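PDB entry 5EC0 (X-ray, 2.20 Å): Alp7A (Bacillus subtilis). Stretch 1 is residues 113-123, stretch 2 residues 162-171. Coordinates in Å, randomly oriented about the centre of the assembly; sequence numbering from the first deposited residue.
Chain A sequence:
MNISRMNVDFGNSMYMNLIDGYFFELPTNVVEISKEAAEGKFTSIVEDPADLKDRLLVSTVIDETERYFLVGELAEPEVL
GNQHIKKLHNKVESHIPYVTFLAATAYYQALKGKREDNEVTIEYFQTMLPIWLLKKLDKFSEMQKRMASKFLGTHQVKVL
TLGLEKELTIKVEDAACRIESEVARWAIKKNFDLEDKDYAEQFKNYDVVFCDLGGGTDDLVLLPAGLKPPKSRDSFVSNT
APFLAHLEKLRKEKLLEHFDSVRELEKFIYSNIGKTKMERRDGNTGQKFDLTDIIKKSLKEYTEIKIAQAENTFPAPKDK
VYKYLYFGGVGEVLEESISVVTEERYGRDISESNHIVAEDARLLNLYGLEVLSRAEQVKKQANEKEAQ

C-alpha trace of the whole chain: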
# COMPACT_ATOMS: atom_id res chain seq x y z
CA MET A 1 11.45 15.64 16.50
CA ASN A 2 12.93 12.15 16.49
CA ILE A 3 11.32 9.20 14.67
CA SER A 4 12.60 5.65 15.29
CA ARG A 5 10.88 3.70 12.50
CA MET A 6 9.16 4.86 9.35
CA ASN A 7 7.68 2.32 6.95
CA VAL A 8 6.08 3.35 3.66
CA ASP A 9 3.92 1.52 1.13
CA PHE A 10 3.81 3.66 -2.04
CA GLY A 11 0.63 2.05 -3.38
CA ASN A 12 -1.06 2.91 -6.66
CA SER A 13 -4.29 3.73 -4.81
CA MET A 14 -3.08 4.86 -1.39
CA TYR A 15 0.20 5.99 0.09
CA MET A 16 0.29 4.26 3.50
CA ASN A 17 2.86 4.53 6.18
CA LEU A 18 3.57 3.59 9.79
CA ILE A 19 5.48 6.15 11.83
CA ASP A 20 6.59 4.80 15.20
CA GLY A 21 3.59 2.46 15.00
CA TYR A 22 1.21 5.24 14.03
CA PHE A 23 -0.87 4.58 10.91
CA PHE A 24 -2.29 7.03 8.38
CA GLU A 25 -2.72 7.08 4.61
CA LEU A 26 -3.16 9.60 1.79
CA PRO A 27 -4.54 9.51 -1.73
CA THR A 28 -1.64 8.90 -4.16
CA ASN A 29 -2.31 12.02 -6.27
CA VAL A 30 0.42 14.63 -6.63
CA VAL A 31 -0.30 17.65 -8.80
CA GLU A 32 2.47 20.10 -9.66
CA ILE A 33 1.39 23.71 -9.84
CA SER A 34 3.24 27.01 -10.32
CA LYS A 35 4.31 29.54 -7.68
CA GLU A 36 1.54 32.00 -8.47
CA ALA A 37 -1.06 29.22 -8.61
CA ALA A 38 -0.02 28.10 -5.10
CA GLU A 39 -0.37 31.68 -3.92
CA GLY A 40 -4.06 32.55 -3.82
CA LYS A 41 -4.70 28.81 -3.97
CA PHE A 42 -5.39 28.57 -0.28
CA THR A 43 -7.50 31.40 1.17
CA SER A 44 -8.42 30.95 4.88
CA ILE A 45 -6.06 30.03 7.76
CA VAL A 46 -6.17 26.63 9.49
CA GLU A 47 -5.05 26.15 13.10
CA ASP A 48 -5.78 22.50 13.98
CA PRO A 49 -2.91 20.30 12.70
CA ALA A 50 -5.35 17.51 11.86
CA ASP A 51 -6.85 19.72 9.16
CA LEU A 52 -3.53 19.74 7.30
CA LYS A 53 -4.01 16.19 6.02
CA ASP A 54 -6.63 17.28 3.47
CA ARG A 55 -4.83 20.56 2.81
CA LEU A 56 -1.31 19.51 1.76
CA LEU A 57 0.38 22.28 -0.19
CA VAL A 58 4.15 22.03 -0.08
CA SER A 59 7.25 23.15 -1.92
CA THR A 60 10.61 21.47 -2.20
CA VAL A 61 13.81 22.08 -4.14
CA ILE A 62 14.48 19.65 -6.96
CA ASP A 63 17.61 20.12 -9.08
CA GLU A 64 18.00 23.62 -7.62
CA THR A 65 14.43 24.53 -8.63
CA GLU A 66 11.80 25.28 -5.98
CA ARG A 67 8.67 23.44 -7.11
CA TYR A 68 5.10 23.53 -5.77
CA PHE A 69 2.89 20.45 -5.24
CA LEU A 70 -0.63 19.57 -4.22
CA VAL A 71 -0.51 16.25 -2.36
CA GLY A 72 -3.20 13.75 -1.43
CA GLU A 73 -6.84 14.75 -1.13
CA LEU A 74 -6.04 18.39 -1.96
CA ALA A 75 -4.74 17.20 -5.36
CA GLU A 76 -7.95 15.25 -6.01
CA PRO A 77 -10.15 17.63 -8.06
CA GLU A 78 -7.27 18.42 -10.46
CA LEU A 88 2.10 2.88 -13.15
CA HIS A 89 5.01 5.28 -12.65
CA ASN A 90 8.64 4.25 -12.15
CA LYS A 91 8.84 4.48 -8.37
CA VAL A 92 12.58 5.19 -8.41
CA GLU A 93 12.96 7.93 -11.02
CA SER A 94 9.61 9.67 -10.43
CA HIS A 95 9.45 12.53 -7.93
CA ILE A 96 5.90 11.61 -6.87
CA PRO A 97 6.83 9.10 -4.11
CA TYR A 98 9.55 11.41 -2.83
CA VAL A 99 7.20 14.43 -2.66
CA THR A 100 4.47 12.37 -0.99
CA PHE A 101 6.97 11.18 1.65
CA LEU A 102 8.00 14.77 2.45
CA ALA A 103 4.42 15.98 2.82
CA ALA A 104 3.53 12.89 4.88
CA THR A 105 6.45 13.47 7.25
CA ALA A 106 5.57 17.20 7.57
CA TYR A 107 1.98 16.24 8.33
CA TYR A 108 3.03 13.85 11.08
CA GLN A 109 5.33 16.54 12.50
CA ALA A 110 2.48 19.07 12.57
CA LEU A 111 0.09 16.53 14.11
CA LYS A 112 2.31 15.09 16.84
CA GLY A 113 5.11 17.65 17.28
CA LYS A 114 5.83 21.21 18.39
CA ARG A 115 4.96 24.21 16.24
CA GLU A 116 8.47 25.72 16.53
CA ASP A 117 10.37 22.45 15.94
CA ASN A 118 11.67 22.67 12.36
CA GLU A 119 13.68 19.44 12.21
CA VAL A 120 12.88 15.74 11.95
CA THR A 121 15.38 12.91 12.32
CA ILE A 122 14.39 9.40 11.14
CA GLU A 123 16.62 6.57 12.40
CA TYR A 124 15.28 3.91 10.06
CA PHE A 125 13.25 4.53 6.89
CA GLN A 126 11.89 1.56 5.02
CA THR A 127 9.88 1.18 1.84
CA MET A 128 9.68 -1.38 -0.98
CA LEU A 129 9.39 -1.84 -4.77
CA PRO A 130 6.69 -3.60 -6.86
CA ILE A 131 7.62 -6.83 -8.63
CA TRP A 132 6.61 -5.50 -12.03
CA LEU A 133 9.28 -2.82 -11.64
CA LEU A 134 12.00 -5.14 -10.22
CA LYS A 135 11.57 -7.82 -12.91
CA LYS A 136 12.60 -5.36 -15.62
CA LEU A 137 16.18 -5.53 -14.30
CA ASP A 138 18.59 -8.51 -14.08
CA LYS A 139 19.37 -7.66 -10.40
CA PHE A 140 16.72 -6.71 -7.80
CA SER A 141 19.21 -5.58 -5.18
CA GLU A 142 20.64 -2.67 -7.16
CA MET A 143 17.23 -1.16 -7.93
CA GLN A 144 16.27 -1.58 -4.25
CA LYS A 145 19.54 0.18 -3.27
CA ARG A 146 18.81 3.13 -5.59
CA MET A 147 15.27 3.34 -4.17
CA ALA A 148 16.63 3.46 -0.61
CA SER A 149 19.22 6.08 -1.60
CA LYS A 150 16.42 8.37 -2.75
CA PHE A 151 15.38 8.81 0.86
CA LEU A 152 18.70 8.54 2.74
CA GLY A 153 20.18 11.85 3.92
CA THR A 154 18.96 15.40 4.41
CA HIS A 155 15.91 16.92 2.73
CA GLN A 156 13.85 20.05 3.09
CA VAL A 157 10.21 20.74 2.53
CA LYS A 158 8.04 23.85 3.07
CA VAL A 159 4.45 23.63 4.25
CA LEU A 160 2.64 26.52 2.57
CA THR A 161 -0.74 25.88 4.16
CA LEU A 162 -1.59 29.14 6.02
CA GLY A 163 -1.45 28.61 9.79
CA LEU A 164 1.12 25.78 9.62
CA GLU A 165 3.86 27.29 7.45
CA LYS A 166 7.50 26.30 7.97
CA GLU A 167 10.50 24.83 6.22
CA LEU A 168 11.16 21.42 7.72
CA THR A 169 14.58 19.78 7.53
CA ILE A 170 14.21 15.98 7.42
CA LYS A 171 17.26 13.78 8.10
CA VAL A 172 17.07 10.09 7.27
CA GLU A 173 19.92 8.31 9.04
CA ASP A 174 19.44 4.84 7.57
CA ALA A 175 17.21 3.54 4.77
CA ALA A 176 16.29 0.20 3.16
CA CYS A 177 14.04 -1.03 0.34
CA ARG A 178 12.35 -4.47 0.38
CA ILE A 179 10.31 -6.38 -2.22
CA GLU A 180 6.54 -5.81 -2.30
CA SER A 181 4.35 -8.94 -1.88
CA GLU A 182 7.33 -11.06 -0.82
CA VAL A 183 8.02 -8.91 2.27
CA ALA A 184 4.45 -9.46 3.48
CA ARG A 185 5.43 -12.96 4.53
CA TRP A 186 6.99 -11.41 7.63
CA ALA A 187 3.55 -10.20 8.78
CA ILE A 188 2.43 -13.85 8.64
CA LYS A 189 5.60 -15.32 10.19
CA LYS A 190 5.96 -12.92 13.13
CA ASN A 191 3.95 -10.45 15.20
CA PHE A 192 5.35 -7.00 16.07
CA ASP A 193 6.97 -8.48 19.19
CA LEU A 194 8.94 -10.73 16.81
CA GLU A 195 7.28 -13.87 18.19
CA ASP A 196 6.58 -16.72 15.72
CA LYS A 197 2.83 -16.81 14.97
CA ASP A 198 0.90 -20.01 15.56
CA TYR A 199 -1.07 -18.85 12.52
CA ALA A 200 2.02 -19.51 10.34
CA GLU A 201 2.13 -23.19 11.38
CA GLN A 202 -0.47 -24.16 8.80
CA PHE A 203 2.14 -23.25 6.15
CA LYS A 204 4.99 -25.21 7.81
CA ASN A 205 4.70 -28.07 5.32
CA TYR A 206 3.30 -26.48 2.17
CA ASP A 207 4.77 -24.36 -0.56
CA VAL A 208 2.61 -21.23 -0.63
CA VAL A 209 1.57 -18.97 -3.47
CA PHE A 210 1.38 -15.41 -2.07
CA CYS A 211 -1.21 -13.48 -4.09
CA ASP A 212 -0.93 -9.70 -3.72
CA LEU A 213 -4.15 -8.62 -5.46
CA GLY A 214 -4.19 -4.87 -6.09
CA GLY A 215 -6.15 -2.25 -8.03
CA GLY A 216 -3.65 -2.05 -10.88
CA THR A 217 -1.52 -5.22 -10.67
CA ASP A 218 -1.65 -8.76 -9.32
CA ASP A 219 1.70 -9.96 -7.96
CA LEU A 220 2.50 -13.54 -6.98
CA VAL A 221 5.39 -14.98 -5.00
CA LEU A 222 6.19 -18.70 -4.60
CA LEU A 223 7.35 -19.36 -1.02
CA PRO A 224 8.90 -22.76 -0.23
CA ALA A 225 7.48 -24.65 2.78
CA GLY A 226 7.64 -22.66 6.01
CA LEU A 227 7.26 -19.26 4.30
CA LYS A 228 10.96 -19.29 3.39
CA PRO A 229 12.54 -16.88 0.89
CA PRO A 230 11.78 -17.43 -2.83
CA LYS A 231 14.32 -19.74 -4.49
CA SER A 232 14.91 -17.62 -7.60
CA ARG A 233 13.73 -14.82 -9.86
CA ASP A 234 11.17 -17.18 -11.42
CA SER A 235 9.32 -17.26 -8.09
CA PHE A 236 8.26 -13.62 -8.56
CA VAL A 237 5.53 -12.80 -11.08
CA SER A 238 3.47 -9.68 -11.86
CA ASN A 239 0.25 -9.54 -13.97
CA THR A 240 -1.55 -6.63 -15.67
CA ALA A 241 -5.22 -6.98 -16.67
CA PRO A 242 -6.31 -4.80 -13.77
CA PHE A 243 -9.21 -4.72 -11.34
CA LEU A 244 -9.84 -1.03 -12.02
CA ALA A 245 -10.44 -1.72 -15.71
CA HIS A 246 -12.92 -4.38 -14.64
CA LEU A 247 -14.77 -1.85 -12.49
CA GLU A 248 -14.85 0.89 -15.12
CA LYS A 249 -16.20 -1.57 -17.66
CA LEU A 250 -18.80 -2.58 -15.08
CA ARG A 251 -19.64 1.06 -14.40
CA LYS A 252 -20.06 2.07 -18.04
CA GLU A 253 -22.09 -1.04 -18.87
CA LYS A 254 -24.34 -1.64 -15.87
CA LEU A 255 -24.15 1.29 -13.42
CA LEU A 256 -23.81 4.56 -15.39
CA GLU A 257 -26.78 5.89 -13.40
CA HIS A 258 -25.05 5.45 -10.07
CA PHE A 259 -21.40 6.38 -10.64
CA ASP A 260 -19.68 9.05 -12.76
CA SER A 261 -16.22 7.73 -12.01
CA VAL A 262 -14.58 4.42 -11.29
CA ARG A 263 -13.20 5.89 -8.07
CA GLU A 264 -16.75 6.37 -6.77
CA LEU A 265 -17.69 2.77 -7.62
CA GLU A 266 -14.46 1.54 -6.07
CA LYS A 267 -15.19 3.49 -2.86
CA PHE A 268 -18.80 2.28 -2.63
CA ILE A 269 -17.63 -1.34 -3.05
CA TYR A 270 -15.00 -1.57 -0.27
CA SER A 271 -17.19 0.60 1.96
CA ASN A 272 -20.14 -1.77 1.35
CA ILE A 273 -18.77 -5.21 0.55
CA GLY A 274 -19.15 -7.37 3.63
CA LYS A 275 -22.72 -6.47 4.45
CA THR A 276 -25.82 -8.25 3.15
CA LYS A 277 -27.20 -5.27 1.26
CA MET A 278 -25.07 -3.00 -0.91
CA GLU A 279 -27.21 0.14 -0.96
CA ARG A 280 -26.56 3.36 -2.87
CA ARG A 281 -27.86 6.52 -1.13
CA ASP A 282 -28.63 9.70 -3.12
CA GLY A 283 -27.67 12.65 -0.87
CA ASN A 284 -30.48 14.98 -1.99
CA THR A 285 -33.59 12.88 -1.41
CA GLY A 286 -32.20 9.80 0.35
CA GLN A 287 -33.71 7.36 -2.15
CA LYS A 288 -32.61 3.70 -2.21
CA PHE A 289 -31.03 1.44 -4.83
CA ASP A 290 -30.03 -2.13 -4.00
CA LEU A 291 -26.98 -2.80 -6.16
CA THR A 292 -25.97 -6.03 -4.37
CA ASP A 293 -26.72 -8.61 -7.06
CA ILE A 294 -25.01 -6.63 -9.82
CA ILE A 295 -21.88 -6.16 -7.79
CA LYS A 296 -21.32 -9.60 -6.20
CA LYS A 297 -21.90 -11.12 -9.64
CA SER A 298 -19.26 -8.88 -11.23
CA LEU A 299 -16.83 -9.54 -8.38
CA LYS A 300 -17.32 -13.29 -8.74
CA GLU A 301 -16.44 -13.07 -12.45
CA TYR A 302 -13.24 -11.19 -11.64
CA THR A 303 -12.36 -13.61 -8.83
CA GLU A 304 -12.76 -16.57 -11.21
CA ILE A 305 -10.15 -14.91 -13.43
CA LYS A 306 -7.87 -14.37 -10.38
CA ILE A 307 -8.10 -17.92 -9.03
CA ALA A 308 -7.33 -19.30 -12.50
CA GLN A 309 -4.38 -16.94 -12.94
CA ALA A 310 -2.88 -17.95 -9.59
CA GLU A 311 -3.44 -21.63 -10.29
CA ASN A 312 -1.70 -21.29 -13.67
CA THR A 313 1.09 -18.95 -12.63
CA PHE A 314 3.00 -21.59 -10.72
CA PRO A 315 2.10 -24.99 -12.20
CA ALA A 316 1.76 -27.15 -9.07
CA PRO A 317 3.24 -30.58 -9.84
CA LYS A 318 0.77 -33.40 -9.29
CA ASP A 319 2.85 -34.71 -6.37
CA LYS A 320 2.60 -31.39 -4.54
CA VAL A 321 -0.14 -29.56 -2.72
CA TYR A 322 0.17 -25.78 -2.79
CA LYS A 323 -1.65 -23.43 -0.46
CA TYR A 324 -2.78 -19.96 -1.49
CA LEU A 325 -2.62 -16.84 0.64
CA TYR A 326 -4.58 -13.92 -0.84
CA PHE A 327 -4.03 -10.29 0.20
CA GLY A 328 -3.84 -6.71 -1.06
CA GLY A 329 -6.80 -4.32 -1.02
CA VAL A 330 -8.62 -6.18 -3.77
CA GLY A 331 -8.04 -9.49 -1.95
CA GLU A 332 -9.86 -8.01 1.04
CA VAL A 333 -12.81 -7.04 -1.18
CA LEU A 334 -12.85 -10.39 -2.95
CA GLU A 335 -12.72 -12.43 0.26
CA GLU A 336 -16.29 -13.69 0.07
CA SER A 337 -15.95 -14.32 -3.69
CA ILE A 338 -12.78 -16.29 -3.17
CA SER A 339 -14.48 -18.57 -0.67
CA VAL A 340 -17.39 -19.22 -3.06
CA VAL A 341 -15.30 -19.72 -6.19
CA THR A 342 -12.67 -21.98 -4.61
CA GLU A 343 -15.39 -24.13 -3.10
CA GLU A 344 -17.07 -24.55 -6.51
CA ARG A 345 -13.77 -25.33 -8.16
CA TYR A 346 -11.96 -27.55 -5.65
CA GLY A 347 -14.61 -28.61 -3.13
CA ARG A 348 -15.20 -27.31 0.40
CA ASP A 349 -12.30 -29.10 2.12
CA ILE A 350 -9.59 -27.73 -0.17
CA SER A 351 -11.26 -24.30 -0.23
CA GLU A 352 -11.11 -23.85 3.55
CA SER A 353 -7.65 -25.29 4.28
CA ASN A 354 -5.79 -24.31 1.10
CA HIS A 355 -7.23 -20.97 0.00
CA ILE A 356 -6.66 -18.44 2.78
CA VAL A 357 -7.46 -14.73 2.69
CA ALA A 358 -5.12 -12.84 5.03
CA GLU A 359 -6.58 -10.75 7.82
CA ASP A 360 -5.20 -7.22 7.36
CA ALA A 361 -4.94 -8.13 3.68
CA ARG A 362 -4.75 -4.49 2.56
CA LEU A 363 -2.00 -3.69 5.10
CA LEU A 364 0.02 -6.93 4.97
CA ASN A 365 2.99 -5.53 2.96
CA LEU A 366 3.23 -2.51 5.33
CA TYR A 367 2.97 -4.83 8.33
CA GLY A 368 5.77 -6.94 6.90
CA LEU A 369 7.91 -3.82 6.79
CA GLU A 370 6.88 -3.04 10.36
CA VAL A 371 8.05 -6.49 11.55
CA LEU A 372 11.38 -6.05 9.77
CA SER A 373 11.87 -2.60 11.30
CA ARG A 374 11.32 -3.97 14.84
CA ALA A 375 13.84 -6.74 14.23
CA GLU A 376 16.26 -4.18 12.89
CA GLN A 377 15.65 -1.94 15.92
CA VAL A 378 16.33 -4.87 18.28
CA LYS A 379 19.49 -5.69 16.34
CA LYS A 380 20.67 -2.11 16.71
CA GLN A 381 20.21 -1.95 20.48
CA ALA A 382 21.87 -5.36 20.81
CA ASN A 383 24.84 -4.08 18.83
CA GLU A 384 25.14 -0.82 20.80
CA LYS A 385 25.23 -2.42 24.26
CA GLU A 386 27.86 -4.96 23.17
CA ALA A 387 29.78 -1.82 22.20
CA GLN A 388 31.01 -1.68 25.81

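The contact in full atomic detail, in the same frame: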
# COMPACT_ATOMS: atom_id res chain seq x y z
N GLY A 113 3.96 16.91 16.78
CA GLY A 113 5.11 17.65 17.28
C GLY A 113 4.86 19.10 17.65
O GLY A 113 3.73 19.57 17.67
N LYS A 114 5.93 19.83 17.92
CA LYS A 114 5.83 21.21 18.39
C LYS A 114 5.90 22.17 17.22
O LYS A 114 6.71 22.00 16.30
CB LYS A 114 6.93 21.51 19.40
CG LYS A 114 7.11 20.41 20.44
CD LYS A 114 8.47 20.48 21.12
CE LYS A 114 8.50 21.53 22.23
NZ LYS A 114 9.88 22.02 22.55
N ARG A 115 5.05 23.18 17.26
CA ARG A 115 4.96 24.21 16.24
C ARG A 115 6.31 24.81 15.82
O ARG A 115 6.56 25.02 14.63
CB ARG A 115 4.04 25.34 16.73
CG ARG A 115 3.85 26.48 15.74
CD ARG A 115 3.10 26.03 14.48
NE ARG A 115 2.96 27.12 13.52
CZ ARG A 115 3.49 27.12 12.30
NH1 ARG A 115 4.19 26.07 11.88
NH2 ARG A 115 3.32 28.16 11.50
N GLU A 116 7.18 25.08 16.79
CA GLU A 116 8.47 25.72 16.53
C GLU A 116 9.63 24.75 16.25
O GLU A 116 10.75 25.17 15.99
CB GLU A 116 8.85 26.63 17.71
CG GLU A 116 9.15 25.88 19.01
CD GLU A 116 7.90 25.45 19.75
OE1 GLU A 116 6.79 25.84 19.34
OE2 GLU A 116 8.02 24.70 20.75
N ASP A 117 9.36 23.45 16.30
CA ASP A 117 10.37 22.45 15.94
C ASP A 117 10.45 22.30 14.42
O ASP A 117 9.50 21.84 13.80
CB ASP A 117 10.05 21.10 16.60
CG ASP A 117 11.14 20.07 16.41
OD1 ASP A 117 12.21 20.41 15.86
OD2 ASP A 117 10.93 18.90 16.81
N ASN A 118 11.56 22.71 13.82
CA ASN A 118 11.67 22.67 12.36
C ASN A 118 12.53 21.53 11.81
O ASN A 118 12.95 21.57 10.65
CB ASN A 118 12.22 24.00 11.84
CG ASN A 118 11.30 25.17 12.14
OD1 ASN A 118 10.09 25.07 11.99
ND2 ASN A 118 11.87 26.28 12.59
N GLU A 119 12.78 20.52 12.63
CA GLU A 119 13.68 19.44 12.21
C GLU A 119 13.15 18.08 12.62
O GLU A 119 12.68 17.90 13.74
CB GLU A 119 15.08 19.65 12.81
CG GLU A 119 16.21 19.21 11.88
CD GLU A 119 17.53 19.00 12.60
OE1 GLU A 119 18.48 19.79 12.37
OE2 GLU A 119 17.63 18.03 13.39
N VAL A 120 13.24 17.13 11.69
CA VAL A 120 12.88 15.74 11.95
C VAL A 120 14.04 14.82 11.60
O VAL A 120 14.55 14.87 10.48
CB VAL A 120 11.62 15.30 11.14
CG1 VAL A 120 11.39 13.79 11.27
CG2 VAL A 120 10.40 16.08 11.59
N THR A 121 14.46 14.01 12.57
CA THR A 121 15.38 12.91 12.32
C THR A 121 14.64 11.55 12.29
O THR A 121 13.82 11.26 13.15
CB THR A 121 16.51 12.85 13.38
OG1 THR A 121 15.94 12.97 14.69
CG2 THR A 121 17.51 13.96 13.17
N ILE A 122 14.94 10.74 11.27
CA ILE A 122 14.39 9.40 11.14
C ILE A 122 15.53 8.38 11.19
O ILE A 122 16.42 8.38 10.33
CB ILE A 122 13.61 9.23 9.81
CG1 ILE A 122 12.43 10.20 9.75
CG2 ILE A 122 13.14 7.79 9.64
CD1 ILE A 122 11.91 10.40 8.35
N GLU A 123 15.52 7.52 12.21
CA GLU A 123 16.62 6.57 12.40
C GLU A 123 16.62 5.51 11.31
O GLU A 123 17.66 5.17 10.76
CB GLU A 123 16.54 5.90 13.77
CG GLU A 123 16.67 6.88 14.92
CD GLU A 123 16.73 6.19 16.27
OE1 GLU A 123 17.16 5.02 16.32
OE2 GLU A 123 16.36 6.82 17.27
N LEU A 162 -1.49 28.04 5.05
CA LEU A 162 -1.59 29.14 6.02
C LEU A 162 -1.99 28.64 7.41
O LEU A 162 -2.93 27.86 7.55
CB LEU A 162 -2.59 30.19 5.54
CG LEU A 162 -2.21 31.18 4.43
CD1 LEU A 162 -1.93 30.49 3.09
CD2 LEU A 162 -3.31 32.23 4.27
N GLY A 163 -1.26 29.09 8.43
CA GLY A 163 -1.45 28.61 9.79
C GLY A 163 -0.44 27.57 10.25
O GLY A 163 -0.21 27.42 11.45
N LEU A 164 0.17 26.85 9.30
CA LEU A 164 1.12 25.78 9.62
C LEU A 164 2.39 25.86 8.77
O LEU A 164 3.08 24.86 8.58
CB LEU A 164 0.46 24.41 9.41
CG LEU A 164 -0.68 24.07 10.37
CD1 LEU A 164 -1.46 22.86 9.87
CD2 LEU A 164 -0.16 23.84 11.78
N GLU A 165 2.67 27.05 8.26
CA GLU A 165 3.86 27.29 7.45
C GLU A 165 5.16 27.04 8.20
O GLU A 165 5.29 27.37 9.38
CB GLU A 165 3.87 28.73 6.93
CG GLU A 165 2.61 29.14 6.20
CD GLU A 165 1.68 29.95 7.07
OE1 GLU A 165 1.47 29.57 8.24
OE2 GLU A 165 1.16 30.98 6.58
N LYS A 166 6.13 26.46 7.50
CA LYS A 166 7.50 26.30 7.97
C LYS A 166 8.30 25.60 6.89
O LYS A 166 7.73 24.95 6.02
CB LYS A 166 7.58 25.50 9.28
CG LYS A 166 7.09 24.06 9.17
CD LYS A 166 7.50 23.22 10.38
CE LYS A 166 6.74 23.65 11.64
NZ LYS A 166 7.13 22.85 12.83
N GLU A 167 9.62 25.73 6.95
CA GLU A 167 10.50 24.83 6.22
C GLU A 167 11.06 23.77 7.17
O GLU A 167 11.76 24.07 8.14
CB GLU A 167 11.64 25.59 5.54
CG GLU A 167 12.39 24.73 4.54
CD GLU A 167 13.45 25.51 3.77
OE1 GLU A 167 14.03 26.46 4.35
OE2 GLU A 167 13.68 25.17 2.58
N LEU A 168 10.76 22.52 6.87
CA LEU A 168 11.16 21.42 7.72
C LEU A 168 12.39 20.75 7.13
O LEU A 168 12.39 20.36 5.94
CB LEU A 168 10.00 20.43 7.85
CG LEU A 168 9.93 19.38 8.96
CD1 LEU A 168 9.62 20.01 10.29
CD2 LEU A 168 8.85 18.37 8.59
N THR A 169 13.45 20.63 7.93
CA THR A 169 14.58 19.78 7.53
C THR A 169 14.34 18.35 8.02
O THR A 169 14.07 18.14 9.21
CB THR A 169 15.91 20.30 8.06
OG1 THR A 169 16.11 21.64 7.60
CG2 THR A 169 17.07 19.46 7.57
N ILE A 170 14.42 17.39 7.11
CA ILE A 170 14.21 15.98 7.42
C ILE A 170 15.48 15.17 7.15
O ILE A 170 15.95 15.11 6.01
CB ILE A 170 13.02 15.38 6.59
CG1 ILE A 170 11.72 16.11 6.94
CG2 ILE A 170 12.87 13.90 6.82
CD1 ILE A 170 10.64 15.96 5.86
N LYS A 171 16.02 14.55 8.20
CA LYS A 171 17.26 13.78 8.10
C LYS A 171 17.02 12.30 8.29
O LYS A 171 16.63 11.85 9.37
CB LYS A 171 18.29 14.26 9.12
CG LYS A 171 18.87 15.65 8.78
CD LYS A 171 19.57 16.26 9.98
CE LYS A 171 20.26 17.55 9.61
NZ LYS A 171 20.76 18.27 10.82

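The two stretches, at least 48 residues apart in sequence wherever they touch, join as neighbouring parallel β-strands, and the loops leading into the strands are fastened by two basic side chains that bind backbone carbonyls. Together the stretches bury 723 Å² against each other. Strands 119-122 and 166-171 run side by side with only 13° between their directions, and Glu119, Val120 and Thr121 pair with Thr169, Ile170 and Lys171 at CA-CA distances of 4.7 to 4.8 Å.

A ladder of four backbone hydrogen bonds defines this register. Thr169 N donates to Asn118 O (2.9 Å), Val120 N to Thr169 O (2.8 Å), Lys171 N to Val120 O (2.7 Å) and Ile122 N to Lys171 O (2.8 Å). Thr169 and Lys171 thus use both N and O toward the first stretch, while Val120 does the same in return, the alternation expected of parallel strands. The carbonyls also receive CA-H...O contacts, such as Ile170 CA to Val120 O at 3.3 Å and Glu119 CA to Thr169 O at 3.3 Å.

The two faces of the paired strands differ in character. Val120 and Ile170 lie on a buried, apolar face, where β-branched side chains suit the extended backbone. Val120 CG2 packs 4.1 Å from Leu168 CD2, Val120 CB lies 4.3 Å from Ile170 CG1, and Ile122 CD1 meets Ile170 CG2 at 3.9 Å. The face carrying Glu119, Thr121, Thr169 and Lys171 is partly exposed and polar. Here the nearly fully extended Lys171 side chain reaches diagonally across the strands, placing NZ 3.1 Å from Glu119 OE1 in a hydrogen-bonded salt bridge. Beneath this charged pair, Glu119 CG lies 4.0 Å from Thr169 CB. The threonines fit this setting as well: each presents a methyl group and a hydroxyl, and both hydroxyls are hydrogen-bonded elsewhere in the structure.

Ahead of the strands, Lys114 to Asp117 form a type I turn, closed by Asp117 N donating to Lys114 O (3.0 Å). The turn presents carbonyls to Lys166, whose CA-to-CB bond points toward the first stretch. Its NZ donates to Arg115 O at 2.9 Å and to Asp117 O at 2.8 Å, so a single ammonium group gathers two carbonyls of the turn region. Asn118 flanks the same chain, with OD1 3.6 Å from Lys166 CD, while Asp117 OD1 accepts a hydrogen bond from Glu119 N (3.3 Å) and braces the entry into the strand.

Arg115 reciprocates from the other stretch. Although its CA-to-CB bond points sideways, its end comes nearer, and NH1 and NH2 both donate to Glu165 O at 3.0 Å. Glu165 O lies near the guanidinium plane, whereas Gly163 O and Leu164 CA lie over one face. Gly163 adopts a positive phi of 101°; at its backbone angles a CB would be jammed against the preceding carbonyl oxygen, which by itself calls for glycine.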